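Local coordinates for protein esterase LipW (Mycobacterium marinum, PDB 3QH4) that probably hydrolyses ester bonds, as an esterase of the alpha/beta hydrolase fold, at residues I77-P82 / R116-S121. Residues are numbered along the deposited sequence; the frame is centred on the assembly and turned at random.
Sequences IYRAAP and RCAVVS
Tyr78 and Val119 form the hydrogen-bonded pair of an antiparallel strand pairing in the central sheet of the alpha/beta hydrolase fold. Ile77-Val120 and Arg79-Ala118 are the non-hydrogen-bonded pairs on either side. Tyr78 N gives a nearly straight bond to Val119 O (2.8 Å, 172° at the hydrogen). Val119 N returns one to Tyr78 O at 2.9 Å. A third bond, Ala80 N to Cys117 O at 3.1 Å, is more bent, and its donor stands above the carbonyl plane, where residues 80-82 leave the strand. Ala81 then sets its CB 3.4 Å from Arg116 O. Arg116 O also accepts a hydrogen bond from Tyr316 OH.

On one face lie Tyr78 and Val119. The Tyr78 side chain has CG anti to its own carbonyl carbon (chi1 -57°). Its ring edge meets the second strand, with Val119 O in the ring plane and CE1 4.0 Å from Ser121 CB. Helix 105-115 covers this face: Cys108 and Leu109 touch Tyr78, and His105 ND1 hydrogen-bonds its hydroxyl.

Ile77, Val120, Arg79 and Ala118 occupy the other face. Ile77 and Val120 lie side by side and meet through their CG2 methyls. Phe155 touches all four residues, and helix 134-148 adds Trp145, Val142 and Val146. Within its own strand, Ile77 CG2 lies over one face of the Arg79 guanidinium, 3.6 Å from the plane and offset toward the rim. Arg79 NH2 bonds to Leu153 O.

Strand 72-79 lies between 59-66 and 118-122, antiparallel to both, and 118-122 runs parallel to 85-91 on its other side. At the far end of the pair, one water links Tyr78 OH, at 3.0 Å, to Ser121 OG, at 2.7 Å.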
loop_
_atom_site.group_PDB
_atom_site.type_symbol
_atom_site.label_atom_id
_atom_site.label_comp_id
_atom_site.label_asym_id
_atom_site.label_seq_id
_atom_site.Cartn_x
_atom_site.Cartn_y
_atom_site.Cartn_z
ATOM N N ILE A 77 4.276 -15.180 0.669
ATOM C CA ILE A 77 2.957 -15.668 1.033
ATOM C C ILE A 77 2.887 -15.853 2.544
ATOM O O ILE A 77 3.715 -16.573 3.129
ATOM C CB ILE A 77 2.609 -16.976 0.294
ATOM C CG1 ILE A 77 2.812 -16.795 -1.216
ATOM C CG2 ILE A 77 1.145 -17.391 0.573
ATOM C CD1 ILE A 77 2.710 -18.094 -2.011
ATOM N N TYR A 78 1.877 -15.220 3.144
ATOM C CA TYR A 78 1.643 -15.277 4.589
ATOM C C TYR A 78 0.389 -16.086 4.816
ATOM O O TYR A 78 -0.619 -15.844 4.159
ATOM C CB TYR A 78 1.437 -13.853 5.138
ATOM C CG TYR A 78 2.573 -12.893 4.876
ATOM C CD1 TYR A 78 2.741 -12.304 3.617
ATOM C CD2 TYR A 78 3.449 -12.539 5.898
ATOM C CE1 TYR A 78 3.763 -11.406 3.388
ATOM C CE2 TYR A 78 4.473 -11.641 5.695
ATOM C CZ TYR A 78 4.623 -11.079 4.431
ATOM O OH TYR A 78 5.625 -10.191 4.234
ATOM N N ARG A 79 0.438 -17.095 5.701
ATOM C CA ARG A 79 -0.761 -17.891 5.930
ATOM C C ARG A 79 -1.067 -17.924 7.439
ATOM O O ARG A 79 -0.248 -18.393 8.254
ATOM C CB ARG A 79 -0.636 -19.301 5.339
ATOM C CG ARG A 79 -0.454 -19.342 3.801
ATOM C CD ARG A 79 -0.265 -20.764 3.357
ATOM N NE ARG A 79 -0.417 -20.974 1.923
ATOM C CZ ARG A 79 0.597 -21.009 1.062
ATOM N NH1 ARG A 79 1.846 -20.806 1.484
ATOM N NH2 ARG A 79 0.362 -21.230 -0.233
ATOM N N ALA A 80 -2.239 -17.423 7.807
ATOM C CA ALA A 80 -2.687 -17.429 9.200
ATOM C C ALA A 80 -4.125 -17.940 9.341
ATOM O O ALA A 80 -4.904 -17.472 10.221
ATOM C CB ALA A 80 -2.552 -16.055 9.804
ATOM N N ALA A 81 -4.495 -18.846 8.445
ATOM C CA ALA A 81 -5.801 -19.501 8.507
ATOM C C ALA A 81 -5.714 -20.835 7.794
ATOM O O ALA A 81 -4.883 -20.996 6.893
ATOM C CB ALA A 81 -6.876 -18.623 7.858
ATOM N N PRO A 82 -6.554 -21.805 8.194
ATOM C CA PRO A 82 -6.547 -23.106 7.505
ATOM C C PRO A 82 -7.056 -23.008 6.068
ATOM O O PRO A 82 -7.814 -22.070 5.727
ATOM C CB PRO A 82 -7.511 -23.968 8.346
ATOM C CG PRO A 82 -7.588 -23.278 9.680
ATOM C CD PRO A 82 -7.443 -21.803 9.376
ATOM N N ARG A 116 -7.317 -13.241 10.006
ATOM C CA ARG A 116 -7.371 -14.707 9.816
ATOM C C ARG A 116 -7.433 -15.057 8.334
ATOM O O ARG A 116 -8.414 -15.594 7.857
ATOM C CB ARG A 116 -8.547 -15.344 10.599
ATOM C CG ARG A 116 -8.473 -15.015 12.097
ATOM C CD ARG A 116 -9.610 -15.656 12.948
ATOM N NE ARG A 116 -10.949 -15.186 12.576
ATOM C CZ ARG A 116 -11.426 -13.944 12.726
ATOM N NH1 ARG A 116 -10.693 -12.951 13.254
ATOM N NH2 ARG A 116 -12.674 -13.688 12.334
ATOM N N CYS A 117 -6.349 -14.784 7.621
ATOM C CA CYS A 117 -6.343 -14.953 6.182
ATOM C C CYS A 117 -4.933 -15.208 5.688
ATOM O O CYS A 117 -3.960 -15.241 6.466
ATOM C CB CYS A 117 -6.927 -13.707 5.466
ATOM S SG CYS A 117 -5.856 -12.195 5.629
ATOM N N ALA A 118 -4.840 -15.405 4.376
ATOM C CA ALA A 118 -3.563 -15.440 3.676
ATOM C C ALA A 118 -3.340 -14.078 3.012
ATOM O O ALA A 118 -4.299 -13.370 2.637
ATOM C CB ALA A 118 -3.573 -16.544 2.602
ATOM N N VAL A 119 -2.074 -13.708 2.902
ATOM C CA VAL A 119 -1.703 -12.483 2.193
ATOM C C VAL A 119 -0.625 -12.875 1.176
ATOM O O VAL A 119 0.333 -13.591 1.511
ATOM C CB VAL A 119 -1.148 -11.424 3.176
ATOM C CG1 VAL A 119 -0.674 -10.154 2.430
ATOM C CG2 VAL A 119 -2.217 -11.034 4.243
ATOM N N VAL A 120 -0.773 -12.396 -0.049
ATOM C CA VAL A 120 0.282 -12.590 -1.063
ATOM C C VAL A 120 0.808 -11.201 -1.391
ATOM O O VAL A 120 0.091 -10.384 -1.987
ATOM C CB VAL A 120 -0.240 -13.325 -2.308
ATOM C CG1 VAL A 120 0.841 -13.512 -3.381
ATOM C CG2 VAL A 120 -0.809 -14.704 -1.902
ATOM N N SER A 121 2.067 -10.956 -1.006
ATOM C CA SER A 121 2.688 -9.644 -1.183
ATOM C C SER A 121 3.503 -9.655 -2.481
ATOM O O SER A 121 4.303 -10.589 -2.711
ATOM C CB SER A 121 3.574 -9.328 0.031
ATOM O OG SER A 121 4.264 -8.108 -0.159
HETATM O O HOH W 1 5.766 -8.116 2.117
#